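Bifunctional GH43-CE protein (Bacteroides eggerthii, PDB 6MLY) probably hydrolyses xylan-type chains as a family 43 glycoside hydrolase and carries a second, carbohydrate esterase domain. Local coordinates at residues His142-Phe147 / Ile154-Gly159; Gly94-Cys99 / Ser110-Thr115. All blocks are in the same frame, centred on the assembly; numbering follows the deposited sequence.

Interaction 1: His142-Phe147 / Ile154-Gly159; sequences HDHSFF and IYMIYG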
loop_
_atom_site.group_PDB
_atom_site.type_symbol
_atom_site.label_atom_id
_atom_site.label_comp_id
_atom_site.label_asym_id
_atom_site.label_seq_id
_atom_site.Cartn_x
_atom_site.Cartn_y
_atom_site.Cartn_z
ATOM N N HIS A 142 2.625 -31.947 12.108
ATOM C CA HIS A 142 3.110 -30.818 11.319
ATOM C C HIS A 142 3.103 -31.189 9.830
ATOM O O HIS A 142 3.850 -32.066 9.402
ATOM C CB HIS A 142 4.494 -30.385 11.839
ATOM C CG HIS A 142 5.024 -29.115 11.262
ATOM N ND1 HIS A 142 4.610 -27.871 11.701
ATOM C CD2 HIS A 142 5.961 -28.889 10.314
ATOM C CE1 HIS A 142 5.255 -26.932 11.034
ATOM N NE2 HIS A 142 6.092 -27.531 10.176
ATOM N N ASP A 143 2.248 -30.503 9.060
ATOM C CA ASP A 143 2.150 -30.644 7.604
ATOM C C ASP A 143 1.912 -32.113 7.254
ATOM O O ASP A 143 2.594 -32.672 6.392
ATOM C CB ASP A 143 3.415 -30.154 6.896
ATOM C CG ASP A 143 3.884 -28.787 7.346
ATOM O OD1 ASP A 143 3.485 -28.364 8.450
ATOM O OD2 ASP A 143 4.647 -28.163 6.591
ATOM N N HIS A 144 0.952 -32.723 7.954
ATOM C CA HIS A 144 0.618 -34.122 7.783
ATOM C C HIS A 144 -0.095 -34.314 6.441
ATOM O O HIS A 144 -0.850 -33.454 6.003
ATOM C CB HIS A 144 -0.232 -34.621 8.961
ATOM C CG HIS A 144 -1.581 -33.987 9.064
ATOM N ND1 HIS A 144 -1.908 -33.102 10.075
ATOM C CD2 HIS A 144 -2.686 -34.104 8.295
ATOM C CE1 HIS A 144 -3.156 -32.704 9.922
ATOM N NE2 HIS A 144 -3.655 -33.301 8.837
ATOM N N SER A 145 0.151 -35.464 5.811
ATOM C CA SER A 145 -0.505 -35.860 4.573
ATOM C C SER A 145 -1.031 -37.290 4.722
ATOM O O SER A 145 -0.333 -38.230 4.392
ATOM C CB SER A 145 0.440 -35.726 3.404
ATOM O OG SER A 145 -0.077 -36.365 2.245
ATOM N N PHE A 146 -2.258 -37.421 5.242
ATOM C CA PHE A 146 -2.933 -38.713 5.407
ATOM C C PHE A 146 -3.304 -39.263 4.024
ATOM O O PHE A 146 -3.437 -38.492 3.062
ATOM C CB PHE A 146 -4.149 -38.586 6.332
ATOM C CG PHE A 146 -5.362 -37.934 5.720
ATOM C CD1 PHE A 146 -6.316 -38.689 5.057
ATOM C CD2 PHE A 146 -5.561 -36.564 5.813
ATOM C CE1 PHE A 146 -7.434 -38.091 4.494
ATOM C CE2 PHE A 146 -6.681 -35.968 5.251
ATOM C CZ PHE A 146 -7.618 -36.732 4.594
ATOM N N PHE A 147 -3.467 -40.596 3.952
ATOM C CA PHE A 147 -3.578 -41.335 2.695
ATOM C C PHE A 147 -4.281 -42.676 2.924
ATOM O O PHE A 147 -3.933 -43.410 3.851
ATOM C CB PHE A 147 -2.184 -41.575 2.113
ATOM C CG PHE A 147 -2.169 -42.160 0.723
ATOM C CD1 PHE A 147 -2.186 -43.533 0.530
ATOM C CD2 PHE A 147 -2.133 -41.337 -0.392
ATOM C CE1 PHE A 147 -2.171 -44.072 -0.748
ATOM C CE2 PHE A 147 -2.111 -41.876 -1.670
ATOM C CZ PHE A 147 -2.134 -43.242 -1.845
ATOM N N ILE A 154 -5.165 -46.642 6.831
ATOM C CA ILE A 154 -5.054 -45.191 6.658
ATOM C C ILE A 154 -3.756 -44.726 7.324
ATOM O O ILE A 154 -3.689 -44.644 8.552
ATOM C CB ILE A 154 -6.275 -44.461 7.251
ATOM C CG1 ILE A 154 -7.594 -45.111 6.827
ATOM C CG2 ILE A 154 -6.237 -42.979 6.902
ATOM C CD1 ILE A 154 -8.757 -44.760 7.720
ATOM N N TYR A 155 -2.744 -44.421 6.501
ATOM C CA TYR A 155 -1.436 -43.940 6.960
ATOM C C TYR A 155 -1.485 -42.420 7.155
ATOM O O TYR A 155 -2.505 -41.795 6.892
ATOM C CB TYR A 155 -0.352 -44.377 5.972
ATOM C CG TYR A 155 -0.261 -45.873 5.831
ATOM C CD1 TYR A 155 0.434 -46.634 6.758
ATOM C CD2 TYR A 155 -0.916 -46.538 4.808
ATOM C CE1 TYR A 155 0.502 -48.012 6.654
ATOM C CE2 TYR A 155 -0.857 -47.916 4.689
ATOM C CZ TYR A 155 -0.145 -48.654 5.616
ATOM O OH TYR A 155 -0.082 -50.015 5.510
ATOM N N MET A 156 -0.372 -41.863 7.648
ATOM C CA MET A 156 -0.167 -40.424 7.814
ATOM C C MET A 156 1.335 -40.155 7.954
ATOM O O MET A 156 1.984 -40.747 8.807
ATOM C CB MET A 156 -0.900 -39.907 9.058
ATOM C CG MET A 156 -0.866 -38.390 9.206
ATOM S SD MET A 156 -2.051 -37.732 10.429
ATOM C CE MET A 156 -1.550 -38.624 11.902
ATOM N N ILE A 157 1.868 -39.279 7.091
ATOM C CA ILE A 157 3.267 -38.813 7.118
ATOM C C ILE A 157 3.260 -37.386 7.678
ATOM O O ILE A 157 2.202 -36.778 7.682
ATOM C CB ILE A 157 3.880 -38.924 5.705
ATOM C CG1 ILE A 157 3.928 -40.390 5.255
ATOM C CG2 ILE A 157 5.250 -38.264 5.620
ATOM C CD1 ILE A 157 4.371 -40.598 3.822
ATOM N N TYR A 158 4.404 -36.885 8.183
ATOM C CA TYR A 158 4.528 -35.489 8.726
ATOM C C TYR A 158 5.971 -35.170 9.159
ATOM O O TYR A 158 6.798 -36.067 9.272
ATOM C CB TYR A 158 3.601 -35.295 9.930
ATOM C CG TYR A 158 3.693 -36.401 10.951
ATOM C CD1 TYR A 158 4.684 -36.396 11.919
ATOM C CD2 TYR A 158 2.808 -37.469 10.932
ATOM C CE1 TYR A 158 4.785 -37.413 12.854
ATOM C CE2 TYR A 158 2.899 -38.496 11.858
ATOM C CZ TYR A 158 3.892 -38.469 12.820
ATOM O OH TYR A 158 3.995 -39.477 13.736
ATOM N N GLY A 159 6.246 -33.880 9.419
ATOM C CA GLY A 159 7.522 -33.407 9.999
ATOM C C GLY A 159 8.061 -32.162 9.308
ATOM O O GLY A 159 9.265 -31.866 9.381
#
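His142-Phe147 and Ile154-Gly159 meet as the two arms of an antiparallel beta hairpin, strands 145-148 and 154-158, within the family 43 domain. Backbone bonds set the register. Phe147 O accepts from Tyr155 N at 3.1 Å, and Phe147 N returns a weak bond to Tyr155 O. Further along, Ser145 N reaches Ile157 O at 3.1 Å. At the far end Gly159 N gives a bond of 3.0 Å to His142 O in its carbonyl plane. Between these last two bonds the first segment has one residue more than the second, and Asp143 takes up the excess with a positive phi (55°), its carboxylate OD1 lying 3.1 Å above the centre of the His142 ring. Gly159 also has a positive phi (136°), which a residue with a side chain would find hard to adopt.

His144 and Met156 carry the side-chain contact. Met156 CG, anti to the backbone N (chi1 -173°), comes 3.8 Å from His144 CB. The flexible thioether then bends at chi3, and SD lies 4.5 Å from the His144 imidazole centroid, obliquely. Both imidazole nitrogens are satisfied: NE2 by Ser110 OG and ND1 by Tyr141 O, which suits a buried histidine and fixes the rotation of its ring. Next to it, Phe146 packs its CB 4.4 Å from Met156 CG, while its ring leads away to meet Phe121 edge-to-face. The hairpin fits a blade of the five-bladed beta-propeller of family 43, with Asp143, predicted to orient and tune the catalytic acid, at its start, probably at the edge of the active site.

Interaction 2: Gly94-Cys99 / Ser110-Thr115; sequences GSWASC and STFAQT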
loop_
_atom_site.group_PDB
_atom_site.type_symbol
_atom_site.label_atom_id
_atom_site.label_comp_id
_atom_site.label_asym_id
_atom_site.label_seq_id
_atom_site.Cartn_x
_atom_site.Cartn_y
_atom_site.Cartn_z
ATOM N N GLY A 94 -3.195 -20.340 14.094
ATOM C CA GLY A 94 -4.498 -20.870 13.687
ATOM C C GLY A 94 -4.369 -22.102 12.803
ATOM O O GLY A 94 -3.356 -22.820 12.857
ATOM N N SER A 95 -5.395 -22.330 11.975
ATOM C CA SER A 95 -5.462 -23.490 11.102
ATOM C C SER A 95 -4.433 -23.363 9.973
ATOM O O SER A 95 -4.503 -22.453 9.170
ATOM C CB SER A 95 -6.853 -23.696 10.559
ATOM O OG SER A 95 -7.234 -22.648 9.687
ATOM N N TRP A 96 -3.513 -24.331 9.918
ATOM C CA TRP A 96 -2.380 -24.354 8.991
ATOM C C TRP A 96 -2.654 -25.331 7.830
ATOM O O TRP A 96 -3.822 -25.610 7.510
ATOM C CB TRP A 96 -1.099 -24.666 9.787
ATOM C CG TRP A 96 -0.389 -23.431 10.252
ATOM C CD1 TRP A 96 -0.939 -22.195 10.406
ATOM C CD2 TRP A 96 0.998 -23.299 10.616
ATOM N NE1 TRP A 96 0.008 -21.305 10.824
ATOM C CE2 TRP A 96 1.204 -21.950 10.969
ATOM C CE3 TRP A 96 2.084 -24.181 10.680
ATOM C CZ2 TRP A 96 2.444 -21.462 11.380
ATOM C CZ3 TRP A 96 3.311 -23.698 11.083
ATOM C CH2 TRP A 96 3.486 -22.357 11.429
ATOM N N ALA A 97 -1.580 -25.792 7.166
ATOM C CA ALA A 97 -1.645 -26.672 5.994
ATOM C C ALA A 97 -2.636 -27.813 6.237
ATOM O O ALA A 97 -2.585 -28.488 7.261
ATOM C CB ALA A 97 -0.275 -27.211 5.670
ATOM N N SER A 98 -3.537 -27.999 5.268
ATOM C CA SER A 98 -4.595 -28.974 5.323
ATOM C C SER A 98 -4.302 -30.075 4.303
ATOM O O SER A 98 -3.430 -29.925 3.451
ATOM C CB SER A 98 -5.945 -28.334 5.078
ATOM O OG SER A 98 -6.024 -27.760 3.782
ATOM N N CYS A 99 -5.052 -31.173 4.423
ATOM C CA CYS A 99 -4.954 -32.332 3.558
ATOM C C CYS A 99 -6.357 -32.640 3.024
ATOM O O CYS A 99 -7.275 -32.854 3.817
ATOM C CB CYS A 99 -4.386 -33.512 4.337
ATOM S SG CYS A 99 -3.906 -34.916 3.300
ATOM N N SER A 110 -8.486 -32.563 6.407
ATOM C CA SER A 110 -7.799 -32.463 7.694
ATOM C C SER A 110 -7.039 -31.134 7.789
ATOM O O SER A 110 -6.571 -30.618 6.784
ATOM C CB SER A 110 -6.860 -33.621 7.899
ATOM O OG SER A 110 -5.641 -33.417 7.198
ATOM N N THR A 111 -6.923 -30.612 9.015
ATOM C CA THR A 111 -5.931 -29.598 9.356
ATOM C C THR A 111 -5.508 -29.773 10.819
ATOM O O THR A 111 -6.087 -30.572 11.557
ATOM C CB THR A 111 -6.448 -28.178 9.085
ATOM O OG1 THR A 111 -5.358 -27.276 9.280
ATOM C CG2 THR A 111 -7.596 -27.766 9.979
ATOM N N PHE A 112 -4.492 -28.995 11.208
ATOM C CA PHE A 112 -3.956 -28.917 12.567
ATOM C C PHE A 112 -3.823 -27.437 12.945
ATOM O O PHE A 112 -3.961 -26.563 12.084
ATOM C CB PHE A 112 -2.596 -29.612 12.653
ATOM C CG PHE A 112 -1.520 -28.959 11.823
ATOM C CD1 PHE A 112 -0.546 -28.172 12.415
ATOM C CD2 PHE A 112 -1.498 -29.108 10.445
ATOM C CE1 PHE A 112 0.431 -27.555 11.648
ATOM C CE2 PHE A 112 -0.522 -28.489 9.679
ATOM C CZ PHE A 112 0.443 -27.717 10.281
ATOM N N ALA A 113 -3.535 -27.167 14.223
ATOM C CA ALA A 113 -3.336 -25.798 14.696
ATOM C C ALA A 113 -2.556 -25.790 16.016
ATOM O O ALA A 113 -2.941 -26.461 16.974
ATOM C CB ALA A 113 -4.670 -25.110 14.849
ATOM N N GLN A 114 -1.488 -24.982 16.047
ATOM C CA GLN A 114 -0.673 -24.713 17.240
ATOM C C GLN A 114 -1.451 -23.830 18.226
ATOM O O GLN A 114 -1.134 -23.806 19.412
ATOM C CB GLN A 114 0.646 -24.046 16.845
ATOM C CG GLN A 114 1.505 -24.917 15.941
ATOM C CD GLN A 114 2.736 -24.201 15.449
ATOM O OE1 GLN A 114 3.738 -24.100 16.153
ATOM N NE2 GLN A 114 2.668 -23.704 14.222
ATOM N N THR A 115 -2.471 -23.121 17.726
ATOM C CA THR A 115 -3.384 -22.328 18.548
ATOM C C THR A 115 -4.032 -23.185 19.648
ATOM O O THR A 115 -4.378 -22.641 20.694
ATOM C CB THR A 115 -4.446 -21.645 17.677
ATOM O OG1 THR A 115 -3.767 -20.769 16.775
ATOM C CG2 THR A 115 -5.466 -20.861 18.477
#
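Phe112 chi1 of 64° puts CG between its backbone N and carbonyl carbon, and an extended Gln114 chi2 (174°) carries CD outward; NE2 then lies over the Trp96 face. Phe112 and Gln114 belong to the end of strand 106-113 and the turn after it, in an antiparallel sheet that fits a propeller blade; the loop 94-99 leads into its first strand, 99-103. Trp96 CB lies over the face of the Phe112 ring, 3.9 Å from its centroid, a CH-pi contact, while the five-membered indole ring and the phenyl ring meet obliquely, planes 82° apart. Gln114 brings NE2 3.1 Å above the Trp96 indole plane, offset toward the rim of the six-membered ring, where the partly positive N-H side of the amide probably favours the electron-rich face.

Trp96 NE1 is tied to Gly92 O, which helps to fix the turn of the ring. An alanine here would probably leave Gly92 O without this partner and Gln114 NE2 without the face it rests on, letting the amide turn more freely. Trp96 N bonds to Phe112 O at 3.1 Å, holding the loop beside the strand. Thr111 suits its buried place by turning a hydroxyl to backbone carbonyls: OG1, anti to its backbone N, lies 2.9 Å from Trp96 O, with Phe112 O also within reach. Gly94, whose positive phi favours glycine, gives its N-H to Thr115 OG1 at 2.8 Å, an oxygen also bonded to Thr90. At the opposite end, Cys99 and Ser110 form a hydrogen-bonded pair, each N 2.9 Å from the other's O.

Overall arrangement
From the N terminus, the chain first makes interaction 2, where the loop 94-99 is met by 110-115 after ten intervening residues, mostly strands 99-103 and 106-113. It then passes through strands 118-124 and 133-137 before interaction 1 closes the short turn between 142-147 and 154-159. The two loops are in series, neither nested nor crossed, and all four segments lie in the family 43 domain, their centres 12 Å apart. They also touch: the Phe146 ring packs on Cys99 SG and Ser110 OG, and Phe112 CE2 lies against Asp143 N. The contacts thus join two neighbouring antiparallel sheets, probably adjacent propeller blades, beside the predicted catalytic modulator.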